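Local coordinates for Iron(III) ABC transporter, periplasmic iron-compound-binding protein (Vibrio cholerae, PDB 5GGY) that probably captures iron(III)-siderophore complexes such as ferric Desferal in the periplasm for uptake by an ABC transporter, at residues Y219-L224 and E273-V278. Numbering follows the deposited sequence.
Sequences YVLYFL and ESLLAV
L275 stands between Y219 and L221, the two strand residues whose side chains rise toward the end of helix 262-276, and its CD1 methyl serves both. That methyl lies 4.0 Å from Y219 CB and equally near CG, at an oblique approach to the ring, and 4.2 Å from L221 CD1, the two leucine side chains crossing almost at right angles. With CG roughly anti to the backbone N (chi1 -156°) and chi2 at 57°, L275 brings CD1 to the strand, although its CB does not head there. The preceding residue, S274, meets the other branch of L221, CB to CD2 at 4.1 Å. Y219 and L221, alternate residues of the strand, thus present their side chains to the helix, here through apolar contacts.

Beyond the helix the chain turns, and V278 reaches the tyrosine by two routes. Its CG2 packs 4.0 Å from Y219 CE1, while its carbonyl O lies in the ring plane at the edge, 3.6 Å from CE1.

S274 OG is hydrogen-bonded to S251 O, and S274 O accepts a hydrogen bond from N250 ND2, tying the helix to strand 249-252. The contact packs the C-terminal helix on parallel strands 161-167, 219-223 and 249-252 of the mixed sheet, probably in the C-terminal lobe of the two-lobed binding-protein fold; F155 meets the Y219 ring edge-to-face, and L276 packs against helix 130-154.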
# COMPACT_ATOMS: atom_id res chain seq x y z
N TYR A 219 6.83 -10.66 24.24
CA TYR A 219 7.97 -9.77 24.05
C TYR A 219 7.69 -8.29 24.25
O TYR A 219 6.59 -7.79 24.00
CB TYR A 219 8.56 -10.00 22.65
CG TYR A 219 9.04 -11.42 22.43
CD1 TYR A 219 10.40 -11.72 22.45
CD2 TYR A 219 8.15 -12.46 22.19
CE1 TYR A 219 10.85 -13.02 22.25
CE2 TYR A 219 8.59 -13.75 21.99
CZ TYR A 219 9.94 -14.03 22.02
OH TYR A 219 10.38 -15.32 21.82
N VAL A 220 8.72 -7.58 24.71
CA VAL A 220 8.67 -6.14 24.93
C VAL A 220 9.79 -5.44 24.18
O VAL A 220 10.97 -5.74 24.37
CB VAL A 220 8.76 -5.80 26.43
CG1 VAL A 220 9.03 -4.31 26.62
CG2 VAL A 220 7.50 -6.22 27.15
N LEU A 221 9.43 -4.50 23.31
CA LEU A 221 10.40 -3.75 22.54
C LEU A 221 10.35 -2.26 22.89
O LEU A 221 9.28 -1.67 22.91
CB LEU A 221 10.16 -3.94 21.03
CG LEU A 221 10.31 -5.35 20.47
CD1 LEU A 221 9.97 -5.39 18.99
CD2 LEU A 221 11.72 -5.88 20.71
N TYR A 222 11.51 -1.67 23.16
CA TYR A 222 11.57 -0.24 23.45
C TYR A 222 12.54 0.48 22.51
O TYR A 222 13.64 -0.01 22.24
CB TYR A 222 11.95 0.02 24.91
CG TYR A 222 13.32 -0.50 25.33
CD1 TYR A 222 14.44 0.32 25.28
CD2 TYR A 222 13.48 -1.80 25.79
CE1 TYR A 222 15.68 -0.15 25.66
CE2 TYR A 222 14.72 -2.27 26.18
CZ TYR A 222 15.81 -1.44 26.11
OH TYR A 222 17.05 -1.91 26.50
N PHE A 223 12.13 1.64 22.02
CA PHE A 223 12.89 2.37 21.01
C PHE A 223 14.02 3.21 21.60
O PHE A 223 13.84 3.90 22.61
CB PHE A 223 11.96 3.29 20.20
CG PHE A 223 10.98 2.55 19.34
CD1 PHE A 223 11.40 1.84 18.24
CD2 PHE A 223 9.62 2.60 19.62
CE1 PHE A 223 10.50 1.17 17.44
CE2 PHE A 223 8.72 1.93 18.83
CZ PHE A 223 9.15 1.21 17.74
N LEU A 224 15.18 3.13 20.97
CA LEU A 224 16.29 4.02 21.28
C LEU A 224 16.09 5.33 20.52
O LEU A 224 15.38 5.36 19.51
CB LEU A 224 17.62 3.36 20.92
CG LEU A 224 17.97 2.09 21.71
CD1 LEU A 224 19.29 1.50 21.23
CD2 LEU A 224 18.03 2.38 23.21
N GLU A 273 14.47 -6.91 13.23
CA GLU A 273 15.85 -7.12 13.65
C GLU A 273 15.98 -7.37 15.15
O GLU A 273 16.66 -8.30 15.58
CB GLU A 273 16.70 -5.92 13.23
CG GLU A 273 18.05 -5.83 13.92
CD GLU A 273 18.77 -4.55 13.57
OE1 GLU A 273 18.47 -3.97 12.51
OE2 GLU A 273 19.64 -4.12 14.37
N SER A 274 15.32 -6.54 15.95
CA SER A 274 15.36 -6.69 17.40
C SER A 274 14.58 -7.91 17.87
O SER A 274 14.86 -8.47 18.93
CB SER A 274 14.82 -5.43 18.09
OG SER A 274 15.84 -4.47 18.28
N LEU A 275 13.61 -8.33 17.06
CA LEU A 275 12.75 -9.44 17.43
C LEU A 275 13.32 -10.77 16.94
O LEU A 275 13.04 -11.83 17.52
CB LEU A 275 11.34 -9.23 16.86
CG LEU A 275 10.22 -9.97 17.59
CD1 LEU A 275 10.20 -9.57 19.06
CD2 LEU A 275 8.88 -9.67 16.94
N LEU A 276 14.13 -10.72 15.88
CA LEU A 276 14.83 -11.91 15.41
C LEU A 276 15.93 -12.28 16.40
O LEU A 276 16.20 -13.46 16.63
CB LEU A 276 15.42 -11.69 14.02
CG LEU A 276 14.42 -11.77 12.86
CD1 LEU A 276 15.11 -11.56 11.53
CD2 LEU A 276 13.68 -13.10 12.89
N ALA A 277 16.57 -11.27 16.98
CA ALA A 277 17.41 -11.50 18.14
C ALA A 277 16.47 -11.80 19.30
O ALA A 277 15.28 -11.53 19.20
CB ALA A 277 18.29 -10.30 18.44
N VAL A 278 17.00 -12.37 20.38
CA VAL A 278 16.23 -12.82 21.56
C VAL A 278 15.08 -13.79 21.19
O VAL A 278 14.25 -14.13 22.03
CB VAL A 278 15.68 -11.62 22.41
CG1 VAL A 278 16.69 -10.47 22.44
CG2 VAL A 278 14.30 -11.12 21.95